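Local coordinates for protein MDM10 isoform 1 (Saccharomyces cerevisiae, PDB 7BTX) that helps tether the endoplasmic reticulum to mitochondria as part of the ERMES complex and acts in late assembly of the TOM complex of the outer membrane, at residues D[39-49]-D[484-493]; D[136-144]-D[155-163]. All blocks are in the same frame, centred on the assembly; numbering follows the deposited sequence.

Interaction 1: residues D[39-49]-D[484-493]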
ATOM      1  N   ILE D  39      19.779  -4.811  14.060  1.00 50.19           N
ATOM      2  CA  ILE D  39      19.463  -6.058  13.370  1.00 50.19           C
ATOM      3  C   ILE D  39      18.468  -5.751  12.258  1.00 50.19           C
ATOM      4  O   ILE D  39      17.494  -5.022  12.493  1.00 50.19           O
ATOM      5  CB  ILE D  39      18.902  -7.100  14.351  1.00 50.19           C
ATOM      6  CG1 ILE D  39      19.928  -7.425  15.431  1.00 50.19           C
ATOM      7  CG2 ILE D  39      18.490  -8.368  13.637  1.00 50.19           C
ATOM      8  CD1 ILE D  39      21.252  -7.827  14.894  1.00 50.19           C
ATOM      9  N   PRO D  40      18.680  -6.249  11.039  1.00 49.39           N
ATOM     10  CA  PRO D  40      17.672  -6.083   9.990  1.00 49.39           C
ATOM     11  C   PRO D  40      16.415  -6.876  10.304  1.00 49.39           C
ATOM     12  O   PRO D  40      16.459  -7.922  10.953  1.00 49.39           O
ATOM     13  CB  PRO D  40      18.373  -6.624   8.740  1.00 49.39           C
ATOM     14  CG  PRO D  40      19.816  -6.614   9.070  1.00 49.39           C
ATOM     15  CD  PRO D  40      19.901  -6.885  10.523  1.00 49.39           C
ATOM     16  N   SER D  41      15.278  -6.362   9.841  1.00 53.60           N
ATOM     17  CA  SER D  41      13.984  -6.943  10.172  1.00 53.60           C
ATOM     18  C   SER D  41      13.309  -7.592   8.968  1.00 53.60           C
ATOM     19  O   SER D  41      12.233  -8.179   9.101  1.00 53.60           O
ATOM     20  CB  SER D  41      13.068  -5.887  10.782  1.00 53.60           C
ATOM     21  OG  SER D  41      12.873  -4.812   9.884  1.00 53.60           O
ATOM     22  N   ALA D  42      13.936  -7.513   7.797  1.00 48.77           N
ATOM     23  CA  ALA D  42      13.401  -8.082   6.567  1.00 48.77           C
ATOM     24  C   ALA D  42      14.546  -8.197   5.576  1.00 48.77           C
ATOM     25  O   ALA D  42      15.654  -7.719   5.829  1.00 48.77           O
ATOM     26  CB  ALA D  42      12.283  -7.232   5.976  1.00 48.77           C
ATOM     27  N   ILE D  43      14.269  -8.832   4.438  1.00 45.06           N
ATOM     28  CA  ILE D  43      15.244  -8.868   3.354  1.00 45.06           C
ATOM     29  C   ILE D  43      15.265  -7.511   2.672  1.00 45.06           C
ATOM     30  O   ILE D  43      14.223  -6.994   2.258  1.00 45.06           O
ATOM     31  CB  ILE D  43      14.913  -9.984   2.355  1.00 45.06           C
ATOM     32  CG1 ILE D  43      14.497 -11.253   3.092  1.00 45.06           C
ATOM     33  CG2 ILE D  43      16.099 -10.248   1.453  1.00 45.06           C
ATOM     34  CD1 ILE D  43      15.607 -11.897   3.876  1.00 45.06           C
ATOM     35  N   HIS D  44      16.453  -6.926   2.555  1.00 41.02           N
ATOM     36  CA  HIS D  44      16.591  -5.534   2.150  1.00 41.02           C
ATOM     37  C   HIS D  44      17.732  -5.427   1.156  1.00 41.02           C
ATOM     38  O   HIS D  44      18.854  -5.836   1.456  1.00 41.02           O
ATOM     39  CB  HIS D  44      16.839  -4.646   3.370  1.00 41.02           C
ATOM     40  CG  HIS D  44      16.841  -3.183   3.068  1.00 41.02           C
ATOM     41  ND1 HIS D  44      15.742  -2.381   3.280  1.00 41.02           N
ATOM     42  CD2 HIS D  44      17.811  -2.372   2.586  1.00 41.02           C
ATOM     43  CE1 HIS D  44      16.029  -1.141   2.928  1.00 41.02           C
ATOM     44  NE2 HIS D  44      17.279  -1.108   2.505  1.00 41.02           N
ATOM     45  N   LEU D  45      17.451  -4.888  -0.026  1.00 38.41           N
ATOM     46  CA  LEU D  45      18.456  -4.707  -1.060  1.00 38.41           C
ATOM     47  C   LEU D  45      18.741  -3.224  -1.230  1.00 38.41           C
ATOM     48  O   LEU D  45      17.884  -2.383  -0.962  1.00 38.41           O
ATOM     49  CB  LEU D  45      18.013  -5.304  -2.396  1.00 38.41           C
ATOM     50  CG  LEU D  45      18.064  -6.821  -2.597  1.00 38.41           C
ATOM     51  CD1 LEU D  45      16.876  -7.542  -1.978  1.00 38.41           C
ATOM     52  CD2 LEU D  45      18.169  -7.152  -4.062  1.00 38.41           C
ATOM     53  N   GLN D  46      19.954  -2.909  -1.673  1.00 35.17           N
ATOM     54  CA  GLN D  46      20.357  -1.522  -1.838  1.00 35.17           C
ATOM     55  C   GLN D  46      21.476  -1.442  -2.861  1.00 35.17           C
ATOM     56  O   GLN D  46      22.406  -2.242  -2.827  1.00 35.17           O
ATOM     57  CB  GLN D  46      20.803  -0.907  -0.509  1.00 35.17           C
ATOM     58  CG  GLN D  46      21.398   0.475  -0.641  1.00 35.17           C
ATOM     59  CD  GLN D  46      21.464   1.215   0.658  1.00 35.17           C
ATOM     60  OE1 GLN D  46      21.041   0.713   1.694  1.00 35.17           O
ATOM     61  NE2 GLN D  46      21.996   2.425   0.615  1.00 35.17           N
ATOM     62  N   ILE D  47      21.375  -0.487  -3.777  1.00 33.19           N
ATOM     63  CA  ILE D  47      22.435  -0.209  -4.733  1.00 33.19           C
ATOM     64  C   ILE D  47      22.684   1.291  -4.733  1.00 33.19           C
ATOM     65  O   ILE D  47      21.737   2.081  -4.743  1.00 33.19           O
ATOM     66  CB  ILE D  47      22.089  -0.751  -6.138  1.00 33.19           C
ATOM     67  CG1 ILE D  47      23.061  -0.234  -7.202  1.00 33.19           C
ATOM     68  CG2 ILE D  47      20.632  -0.501  -6.478  1.00 33.19           C
ATOM     69  CD1 ILE D  47      23.091  -1.057  -8.445  1.00 33.19           C
ATOM     70  N   SER D  48      23.953   1.681  -4.660  1.00 33.03           N
ATOM     71  CA  SER D  48      24.354   3.075  -4.625  1.00 33.03           C
ATOM     72  C   SER D  48      25.334   3.348  -5.754  1.00 33.03           C
ATOM     73  O   SER D  48      26.004   2.445  -6.254  1.00 33.03           O
ATOM     74  CB  SER D  48      24.979   3.441  -3.279  1.00 33.03           C
ATOM     75  OG  SER D  48      25.411   4.788  -3.271  1.00 33.03           O
ATOM     76  N   ASN D  49      25.426   4.613  -6.142  1.00 34.32           N
ATOM     77  CA  ASN D  49      25.970   4.968  -7.444  1.00 34.32           C
ATOM     78  C   ASN D  49      26.687   6.306  -7.346  1.00 34.32           C
ATOM     79  O   ASN D  49      26.946   6.816  -6.255  1.00 34.32           O
ATOM     80  CB  ASN D  49      24.841   5.028  -8.478  1.00 34.32           C
ATOM     81  CG  ASN D  49      25.237   4.470  -9.802  1.00 34.32           C
ATOM     82  OD1 ASN D  49      25.988   3.506  -9.882  1.00 34.32           O
ATOM     83  ND2 ASN D  49      24.757   5.093 -10.862  1.00 34.32           N
ATOM     84  N   LYS D 484      12.622 -11.132  14.808  1.00 52.51           N
ATOM     85  CA  LYS D 484      13.232 -10.291  13.770  1.00 52.51           C
ATOM     86  C   LYS D 484      14.546 -10.796  13.163  1.00 52.51           C
ATOM     87  O   LYS D 484      15.606 -10.199  13.356  1.00 52.51           O
ATOM     88  CB  LYS D 484      13.387  -8.822  14.233  1.00 52.51           C
ATOM     89  CG  LYS D 484      14.069  -8.457  15.550  1.00 52.51           C
ATOM     90  CD  LYS D 484      14.049  -6.954  15.760  1.00 52.51           C
ATOM     91  CE  LYS D 484      14.605  -6.210  14.554  1.00 52.51           C
ATOM     92  NZ  LYS D 484      14.312  -4.752  14.608  1.00 52.51           N
ATOM     93  N   PHE D 485      14.486 -11.901  12.431  1.00 48.57           N
ATOM     94  CA  PHE D 485      15.545 -12.235  11.491  1.00 48.57           C
ATOM     95  C   PHE D 485      15.577 -11.214  10.351  1.00 48.57           C
ATOM     96  O   PHE D 485      14.580 -10.560  10.045  1.00 48.57           O
ATOM     97  CB  PHE D 485      15.330 -13.650  10.943  1.00 48.57           C
ATOM     98  CG  PHE D 485      16.442 -14.144  10.058  1.00 48.57           C
ATOM     99  CD1 PHE D 485      17.674 -14.492  10.591  1.00 48.57           C
ATOM    100  CD2 PHE D 485      16.258 -14.245   8.687  1.00 48.57           C
ATOM    101  CE1 PHE D 485      18.699 -14.940   9.781  1.00 48.57           C
ATOM    102  CE2 PHE D 485      17.279 -14.692   7.869  1.00 48.57           C
ATOM    103  CZ  PHE D 485      18.501 -15.040   8.418  1.00 48.57           C
ATOM    104  N   GLY D 486      16.742 -11.073   9.722  1.00 45.11           N
ATOM    105  CA  GLY D 486      16.861 -10.200   8.570  1.00 45.11           C
ATOM    106  C   GLY D 486      18.165 -10.317   7.811  1.00 45.11           C
ATOM    107  O   GLY D 486      19.215 -10.543   8.408  1.00 45.11           O
ATOM    108  N   ILE D 487      18.109 -10.180   6.490  1.00 41.42           N
ATOM    109  CA  ILE D 487      19.294 -10.153   5.645  1.00 41.42           C
ATOM    110  C   ILE D 487      19.326  -8.795   4.943  1.00 41.42           C
ATOM    111  O   ILE D 487      18.297  -8.157   4.737  1.00 41.42           O
ATOM    112  CB  ILE D 487      19.316 -11.329   4.640  1.00 41.42           C
ATOM    113  CG1 ILE D 487      18.970 -12.637   5.347  1.00 41.42           C
ATOM    114  CG2 ILE D 487      20.688 -11.541   4.031  1.00 41.42           C
ATOM    115  CD1 ILE D 487      18.816 -13.819   4.425  1.00 41.42           C
ATOM    116  N   GLN D 488      20.528  -8.336   4.604  1.00 40.45           N
ATOM    117  CA  GLN D 488      20.693  -7.025   3.996  1.00 40.45           C
ATOM    118  C   GLN D 488      21.768  -7.046   2.922  1.00 40.45           C
ATOM    119  O   GLN D 488      22.959  -6.961   3.227  1.00 40.45           O
ATOM    120  CB  GLN D 488      21.030  -5.993   5.066  1.00 40.45           C
ATOM    121  CG  GLN D 488      21.152  -4.581   4.562  1.00 40.45           C
ATOM    122  CD  GLN D 488      20.586  -3.581   5.534  1.00 40.45           C
ATOM    123  OE1 GLN D 488      19.998  -3.950   6.546  1.00 40.45           O
ATOM    124  NE2 GLN D 488      20.754  -2.303   5.232  1.00 40.45           N
ATOM    125  N   PHE D 489      21.364  -7.170   1.664  1.00 39.96           N
ATOM    126  CA  PHE D 489      22.298  -7.117   0.555  1.00 39.96           C
ATOM    127  C   PHE D 489      22.518  -5.670   0.135  1.00 39.96           C
ATOM    128  O   PHE D 489      21.636  -4.821   0.267  1.00 39.96           O
ATOM    129  CB  PHE D 489      21.789  -7.932  -0.632  1.00 39.96           C
ATOM    130  CG  PHE D 489      21.397  -9.342  -0.288  1.00 39.96           C
ATOM    131  CD1 PHE D 489      20.090  -9.652   0.055  1.00 39.96           C
ATOM    132  CD2 PHE D 489      22.331 -10.359  -0.328  1.00 39.96           C
ATOM    133  CE1 PHE D 489      19.732 -10.945   0.368  1.00 39.96           C
ATOM    134  CE2 PHE D 489      21.976 -11.655  -0.019  1.00 39.96           C
ATOM    135  CZ  PHE D 489      20.677 -11.946   0.329  1.00 39.96           C
ATOM    136  N   GLN D 490      23.709  -5.395  -0.386  1.00 38.69           N
ATOM    137  CA  GLN D 490      24.090  -4.016  -0.648  1.00 38.69           C
ATOM    138  C   GLN D 490      25.220  -3.989  -1.661  1.00 38.69           C
ATOM    139  O   GLN D 490      26.171  -4.759  -1.545  1.00 38.69           O
ATOM    140  CB  GLN D 490      24.515  -3.321   0.648  1.00 38.69           C
ATOM    141  CG  GLN D 490      25.213  -2.005   0.472  1.00 38.69           C
ATOM    142  CD  GLN D 490      25.212  -1.209   1.741  1.00 38.69           C
ATOM    143  OE1 GLN D 490      24.369  -1.414   2.609  1.00 38.69           O
ATOM    144  NE2 GLN D 490      26.162  -0.294   1.866  1.00 38.69           N
ATOM    145  N   TYR D 491      25.104  -3.112  -2.651  1.00 38.71           N
ATOM    146  CA  TYR D 491      26.141  -2.885  -3.643  1.00 38.71           C
ATOM    147  C   TYR D 491      26.393  -1.388  -3.753  1.00 38.71           C
ATOM    148  O   TYR D 491      25.479  -0.580  -3.588  1.00 38.71           O
ATOM    149  CB  TYR D 491      25.736  -3.466  -5.001  1.00 38.71           C
ATOM    150  CG  TYR D 491      26.749  -3.261  -6.092  1.00 38.71           C
ATOM    151  CD1 TYR D 491      27.961  -3.921  -6.066  1.00 38.71           C
ATOM    152  CD2 TYR D 491      26.490  -2.413  -7.153  1.00 38.71           C
ATOM    153  CE1 TYR D 491      28.893  -3.736  -7.061  1.00 38.71           C
ATOM    154  CE2 TYR D 491      27.413  -2.220  -8.151  1.00 38.71           C
ATOM    155  CZ  TYR D 491      28.612  -2.884  -8.098  1.00 38.71           C
ATOM    156  OH  TYR D 491      29.537  -2.700  -9.093  1.00 38.71           O
ATOM    157  N   SER D 492      27.646  -1.012  -3.992  1.00 39.25           N
ATOM    158  CA  SER D 492      27.997   0.397  -4.080  1.00 39.25           C
ATOM    159  C   SER D 492      29.246   0.557  -4.924  1.00 39.25           C
ATOM    160  O   SER D 492      30.108  -0.321  -4.957  1.00 39.25           O
ATOM    161  CB  SER D 492      28.226   1.021  -2.702  1.00 39.25           C
ATOM    162  OG  SER D 492      27.007   1.158  -1.998  1.00 39.25           O
ATOM    163  N   THR D 493      29.338   1.694  -5.597  1.00 41.17           N
ATOM    164  CA  THR D 493      30.478   1.983  -6.448  1.00 41.17           C
ATOM    165  C   THR D 493      30.777   3.478  -6.435  1.00 41.17           C
ATOM    166  O   THR D 493      30.018   4.264  -5.874  1.00 41.17           O
ATOM    167  CB  THR D 493      30.234   1.505  -7.886  1.00 41.17           C
ATOM    168  OG1 THR D 493      31.480   1.430  -8.584  1.00 41.17           O
ATOM    169  CG2 THR D 493      29.303   2.450  -8.618  1.00 41.17           C
ATOM    170  OXT THR D 493      31.787   3.938  -6.964  1.00 41.17           O
TER
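The parallel seam that closes a mitochondrial outer-membrane beta-barrel of the porin type is formed here, with first strand 44-48 running beside the C-terminal end of the chain. Q46 O receives the amide of Y491 at 2.8 Å with an N-H...O angle of 158°, and Y491 O accepts S48 N at 2.9 Å. These two bonds are the firm ones; to one side F489 N to H44 O and H44 N to I487 O are weak and bent, and to the other T493 N to S48 O is weak too. G486, lacking a side chain, lets the backbone of P40 draw close, and its CA lies 3.3 Å from P40 O.

Apolar residues pack along one face, as would suit the outer, probably membrane-facing side of the barrel, although another protein of the assembly reaches I47. I43 CD1 rests on I487 CG1 at 3.7 Å, and its other branch, CG2, meets the edge of the F489 ring in its plane. I47 carries CG1 anti to its backbone N (chi1 169°), which reaches CD1 to the edge of the Y491 ring. Polar H44, Q46, S48, Q488, Q490 and S492 occupy the opposite face, consistent with a hydrated lumen. The side chains of Q46 and Q490 run side by side, their amide planes 28° apart. Beyond them S492 OG lies 3.3 Å from S48 CB and gives a weak hydrogen bond to Y491 O.

Interaction 2: residues D[136-144]-D[155-163]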
ATOM      1  N   PHE D 136      48.358  26.966   7.230  1.00 58.37           N
ATOM      2  CA  PHE D 136      47.017  26.425   7.412  1.00 58.37           C
ATOM      3  C   PHE D 136      46.079  26.925   6.324  1.00 58.37           C
ATOM      4  O   PHE D 136      46.062  28.112   6.007  1.00 58.37           O
ATOM      5  CB  PHE D 136      46.470  26.800   8.791  1.00 58.37           C
ATOM      6  CG  PHE D 136      45.007  26.514   8.963  1.00 58.37           C
ATOM      7  CD1 PHE D 136      44.552  25.210   9.076  1.00 58.37           C
ATOM      8  CD2 PHE D 136      44.084  27.548   9.016  1.00 58.37           C
ATOM      9  CE1 PHE D 136      43.207  24.945   9.234  1.00 58.37           C
ATOM     10  CE2 PHE D 136      42.738  27.286   9.174  1.00 58.37           C
ATOM     11  CZ  PHE D 136      42.301  25.984   9.283  1.00 58.37           C
ATOM     12  N   VAL D 137      45.294  26.011   5.759  1.00 57.41           N
ATOM     13  CA  VAL D 137      44.280  26.339   4.767  1.00 57.41           C
ATOM     14  C   VAL D 137      42.908  25.988   5.328  1.00 57.41           C
ATOM     15  O   VAL D 137      42.728  24.941   5.958  1.00 57.41           O
ATOM     16  CB  VAL D 137      44.546  25.626   3.423  1.00 57.41           C
ATOM     17  CG1 VAL D 137      45.737  26.256   2.735  1.00 57.41           C
ATOM     18  CG2 VAL D 137      44.835  24.154   3.642  1.00 57.41           C
ATOM     19  N   LYS D 138      41.948  26.885   5.130  1.00 55.83           N
ATOM     20  CA  LYS D 138      40.605  26.686   5.655  1.00 55.83           C
ATOM     21  C   LYS D 138      39.818  25.787   4.715  1.00 55.83           C
ATOM     22  O   LYS D 138      39.614  26.128   3.546  1.00 55.83           O
ATOM     23  CB  LYS D 138      39.899  28.026   5.834  1.00 55.83           C
ATOM     24  CG  LYS D 138      40.655  29.001   6.708  1.00 55.83           C
ATOM     25  CD  LYS D 138      40.153  30.418   6.525  1.00 55.83           C
ATOM     26  CE  LYS D 138      38.679  30.531   6.854  1.00 55.83           C
ATOM     27  NZ  LYS D 138      38.256  31.951   6.954  1.00 55.83           N
ATOM     28  N   LYS D 139      39.375  24.646   5.223  1.00 50.99           N
ATOM     29  CA  LYS D 139      38.595  23.693   4.454  1.00 50.99           C
ATOM     30  C   LYS D 139      37.108  23.928   4.672  1.00 50.99           C
ATOM     31  O   LYS D 139      36.694  24.656   5.574  1.00 50.99           O
ATOM     32  CB  LYS D 139      38.964  22.265   4.844  1.00 50.99           C
ATOM     33  CG  LYS D 139      40.427  21.940   4.633  1.00 50.99           C
ATOM     34  CD  LYS D 139      40.815  22.132   3.180  1.00 50.99           C
ATOM     35  CE  LYS D 139      42.188  21.564   2.880  1.00 50.99           C
ATOM     36  NZ  LYS D 139      42.597  21.875   1.486  1.00 50.99           N
ATOM     37  N   SER D 140      36.300  23.310   3.816  1.00 43.81           N
ATOM     38  CA  SER D 140      34.856  23.385   3.948  1.00 43.81           C
ATOM     39  C   SER D 140      34.244  22.125   3.367  1.00 43.81           C
ATOM     40  O   SER D 140      34.857  21.439   2.551  1.00 43.81           O
ATOM     41  CB  SER D 140      34.275  24.617   3.253  1.00 43.81           C
ATOM     42  OG  SER D 140      34.728  25.811   3.860  1.00 43.81           O
ATOM     43  N   LEU D 141      33.029  21.822   3.808  1.00 36.41           N
ATOM     44  CA  LEU D 141      32.254  20.713   3.272  1.00 36.41           C
ATOM     45  C   LEU D 141      30.830  21.183   3.076  1.00 36.41           C
ATOM     46  O   LEU D 141      30.253  21.798   3.972  1.00 36.41           O
ATOM     47  CB  LEU D 141      32.301  19.488   4.189  1.00 36.41           C
ATOM     48  CG  LEU D 141      31.596  18.213   3.724  1.00 36.41           C
ATOM     49  CD1 LEU D 141      32.412  17.036   4.094  1.00 36.41           C
ATOM     50  CD2 LEU D 141      30.247  18.050   4.384  1.00 36.41           C
ATOM     51  N   TYR D 142      30.273  20.896   1.911  1.00 34.53           N
ATOM     52  CA  TYR D 142      28.873  21.142   1.629  1.00 34.53           C
ATOM     53  C   TYR D 142      28.213  19.830   1.248  1.00 34.53           C
ATOM     54  O   TYR D 142      28.695  19.103   0.382  1.00 34.53           O
ATOM     55  CB  TYR D 142      28.706  22.166   0.510  1.00 34.53           C
ATOM     56  CG  TYR D 142      29.310  23.502   0.841  1.00 34.53           C
ATOM     57  CD1 TYR D 142      30.617  23.802   0.485  1.00 34.53           C
ATOM     58  CD2 TYR D 142      28.579  24.457   1.521  1.00 34.53           C
ATOM     59  CE1 TYR D 142      31.172  25.014   0.798  1.00 34.53           C
ATOM     60  CE2 TYR D 142      29.125  25.673   1.832  1.00 34.53           C
ATOM     61  CZ  TYR D 142      30.419  25.944   1.470  1.00 34.53           C
ATOM     62  OH  TYR D 142      30.962  27.162   1.784  1.00 34.53           O
ATOM     63  N   TYR D 143      27.113  19.524   1.921  1.00 33.07           N
ATOM     64  CA  TYR D 143      26.441  18.251   1.714  1.00 33.07           C
ATOM     65  C   TYR D 143      24.950  18.504   1.754  1.00 33.07           C
ATOM     66  O   TYR D 143      24.476  19.238   2.620  1.00 33.07           O
ATOM     67  CB  TYR D 143      26.851  17.235   2.776  1.00 33.07           C
ATOM     68  CG  TYR D 143      25.998  15.992   2.815  1.00 33.07           C
ATOM     69  CD1 TYR D 143      26.177  14.975   1.889  1.00 33.07           C
ATOM     70  CD2 TYR D 143      25.024  15.826   3.789  1.00 33.07           C
ATOM     71  CE1 TYR D 143      25.405  13.842   1.923  1.00 33.07           C
ATOM     72  CE2 TYR D 143      24.245  14.703   3.824  1.00 33.07           C
ATOM     73  CZ  TYR D 143      24.443  13.715   2.894  1.00 33.07           C
ATOM     74  OH  TYR D 143      23.665  12.592   2.945  1.00 33.07           O
ATOM     75  N   GLY D 144      24.217  17.910   0.820  1.00 30.65           N
ATOM     76  CA  GLY D 144      22.776  17.956   0.844  1.00 30.65           C
ATOM     77  C   GLY D 144      22.226  16.675   0.256  1.00 30.65           C
ATOM     78  O   GLY D 144      22.880  16.006  -0.533  1.00 30.65           O
ATOM     79  N   ALA D 155      20.730  18.502   5.105  1.00 34.58           N
ATOM     80  CA  ALA D 155      21.860  19.297   4.664  1.00 34.58           C
ATOM     81  C   ALA D 155      22.896  19.361   5.772  1.00 34.58           C
ATOM     82  O   ALA D 155      22.599  19.124   6.941  1.00 34.58           O
ATOM     83  CB  ALA D 155      21.418  20.703   4.251  1.00 34.58           C
ATOM     84  N   MET D 156      24.126  19.686   5.388  1.00 36.30           N
ATOM     85  CA  MET D 156      25.220  19.832   6.334  1.00 36.30           C
ATOM     86  C   MET D 156      26.323  20.694   5.745  1.00 36.30           C
ATOM     87  O   MET D 156      26.844  20.395   4.670  1.00 36.30           O
ATOM     88  CB  MET D 156      25.788  18.473   6.731  1.00 36.30           C
ATOM     89  CG  MET D 156      26.894  18.560   7.752  1.00 36.30           C
ATOM     90  SD  MET D 156      27.420  16.967   8.372  1.00 36.30           S
ATOM     91  CE  MET D 156      28.123  16.263   6.895  1.00 36.30           C
ATOM     92  N   ILE D 157      26.687  21.765   6.437  1.00 35.30           N
ATOM     93  CA  ILE D 157      27.804  22.617   6.055  1.00 35.30           C
ATOM     94  C   ILE D 157      28.814  22.569   7.183  1.00 35.30           C
ATOM     95  O   ILE D 157      28.455  22.769   8.343  1.00 35.30           O
ATOM     96  CB  ILE D 157      27.354  24.065   5.790  1.00 35.30           C
ATOM     97  CG1 ILE D 157      26.229  24.104   4.762  1.00 35.30           C
ATOM     98  CG2 ILE D 157      28.511  24.909   5.324  1.00 35.30           C
ATOM     99  CD1 ILE D 157      25.465  25.384   4.772  1.00 35.30           C
ATOM    100  N   ILE D 158      30.066  22.288   6.853  1.00 38.63           N
ATOM    101  CA  ILE D 158      31.158  22.310   7.815  1.00 38.63           C
ATOM    102  C   ILE D 158      32.124  23.383   7.349  1.00 38.63           C
ATOM    103  O   ILE D 158      32.456  23.447   6.162  1.00 38.63           O
ATOM    104  CB  ILE D 158      31.865  20.956   7.928  1.00 38.63           C
ATOM    105  CG1 ILE D 158      30.864  19.832   8.137  1.00 38.63           C
ATOM    106  CG2 ILE D 158      32.837  20.961   9.073  1.00 38.63           C
ATOM    107  CD1 ILE D 158      31.481  18.483   7.979  1.00 38.63           C
ATOM    108  N   LYS D 159      32.559  24.238   8.264  1.00 43.51           N
ATOM    109  CA  LYS D 159      33.549  25.266   7.984  1.00 43.51           C
ATOM    110  C   LYS D 159      34.626  25.176   9.050  1.00 43.51           C
ATOM    111  O   LYS D 159      34.337  25.374  10.231  1.00 43.51           O
ATOM    112  CB  LYS D 159      32.923  26.661   8.001  1.00 43.51           C
ATOM    113  CG  LYS D 159      31.718  26.862   7.108  1.00 43.51           C
ATOM    114  CD  LYS D 159      32.113  26.868   5.657  1.00 43.51           C
ATOM    115  CE  LYS D 159      32.874  28.124   5.307  1.00 43.51           C
ATOM    116  NZ  LYS D 159      33.318  28.087   3.891  1.00 43.51           N
ATOM    117  N   ARG D 160      35.863  24.886   8.651  1.00 50.12           N
ATOM    118  CA  ARG D 160      36.960  24.938   9.615  1.00 50.12           C
ATOM    119  C   ARG D 160      37.573  26.334   9.571  1.00 50.12           C
ATOM    120  O   ARG D 160      38.388  26.673   8.712  1.00 50.12           O
ATOM    121  CB  ARG D 160      37.996  23.858   9.355  1.00 50.12           C
ATOM    122  CG  ARG D 160      38.989  23.791  10.495  1.00 50.12           C
ATOM    123  CD  ARG D 160      39.820  22.545  10.487  1.00 50.12           C
ATOM    124  NE  ARG D 160      40.766  22.543  11.594  1.00 50.12           N
ATOM    125  CZ  ARG D 160      41.696  21.615  11.773  1.00 50.12           C
ATOM    126  NH1 ARG D 160      42.523  21.689  12.803  1.00 50.12           N
ATOM    127  NH2 ARG D 160      41.807  20.616  10.915  1.00 50.12           N
ATOM    128  N   LEU D 161      37.175  27.150  10.543  1.00 49.65           N
ATOM    129  CA  LEU D 161      37.428  28.584  10.534  1.00 49.65           C
ATOM    130  C   LEU D 161      38.836  28.961  10.975  1.00 49.65           C
ATOM    131  O   LEU D 161      39.268  30.096  10.758  1.00 49.65           O
ATOM    132  CB  LEU D 161      36.413  29.277  11.435  1.00 49.65           C
ATOM    133  CG  LEU D 161      34.959  28.995  11.085  1.00 49.65           C
ATOM    134  CD1 LEU D 161      34.049  29.603  12.120  1.00 49.65           C
ATOM    135  CD2 LEU D 161      34.654  29.553   9.718  1.00 49.65           C
ATOM    136  N   SER D 162      39.555  28.021  11.579  1.00 53.38           N
ATOM    137  CA  SER D 162      40.818  28.256  12.269  1.00 53.38           C
ATOM    138  C   SER D 162      41.399  26.875  12.553  1.00 53.38           C
ATOM    139  O   SER D 162      40.645  25.895  12.509  1.00 53.38           O
ATOM    140  CB  SER D 162      40.562  29.073  13.543  1.00 53.38           C
ATOM    141  OG  SER D 162      41.721  29.367  14.294  1.00 53.38           O
ATOM    142  N   PRO D 163      42.696  26.718  12.825  1.00 55.13           N
ATOM    143  CA  PRO D 163      43.227  25.380  13.146  1.00 55.13           C
ATOM    144  C   PRO D 163      42.757  24.786  14.470  1.00 55.13           C
ATOM    145  O   PRO D 163      43.079  23.623  14.737  1.00 55.13           O
ATOM    146  CB  PRO D 163      44.740  25.632  13.185  1.00 55.13           C
ATOM    147  CG  PRO D 163      44.884  27.078  13.412  1.00 55.13           C
ATOM    148  CD  PRO D 163      43.798  27.666  12.600  1.00 55.13           C
TER
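K159 folds back at chi2 and chi3 (both -71°), and this double bend brings its ammonium to the hydroxyls of S140 and Y142 on the neighbouring strand of an antiparallel beta hairpin in the barrel wall. NZ donates to S140 OG at 2.7 Å and to Y142 OH at 3.3 Å, so two hydroxyls hold the tip of the long, flexible chain close to the sheet. On the same face Y142 crosses I157 obliquely, its CE2 lying 3.6 Å from I157 CG2; a tyrosine suits the place because its ring packs on the isoleucine while its hydroxyl reaches the lysine.

The backbones are in regular antiparallel register. L141 and I158 form a hydrogen-bonded pair with reciprocal N-H...O bonds, both 2.9 Å between L141 N and I158 O and between I158 N and L141 O. Y143 and M156 make the next such pair.

The other face is largely apolar and packs on helix 5-16, consistent with a helix inside the barrel. CD2 of L141 touches two side chains, 3.7 Å from M156 CE and 3.8 Å from I158 CD1, and F12 of the helix touches both L141 and I158. Y143 sets the edge of its ring toward M156 CB, while its hydroxyl is bonded to E154.

Beyond the paired strands, where the loop before strand 140-147 meets the end of strand 152-162, P163 CD sits over one face of the F136 ring in a CH-pi contact. The extended chain of R160 passes the same ring, whose CE1 lies over one face of the guanidinium. R160 NH1 then bonds to P163 O at 2.8 Å; the oxygen lies near the guanidinium plane, but the nitrogen stands above the carbonyl plane.

Overall arrangement
Interactions 1 and 2 belong to the same curved sheet of the barrel, with centres 32 Å apart and nearest atoms about 10 Å apart, without touching. From the parallel seam of interaction 1, strands 55-62 and 68-76 lead to strand 140-147, where the hairpin of interaction 2 begins. Along the chain interaction 2 is nested within interaction 1, whose segments come from opposite ends of the protein. One contact is thus a local, sequential antiparallel pairing that builds the wall, whereas the other joins distant ends of the chain and closes it. In this barrel, antiparallel neighbours make up the wall and the one parallel pairing joins its first and last strands.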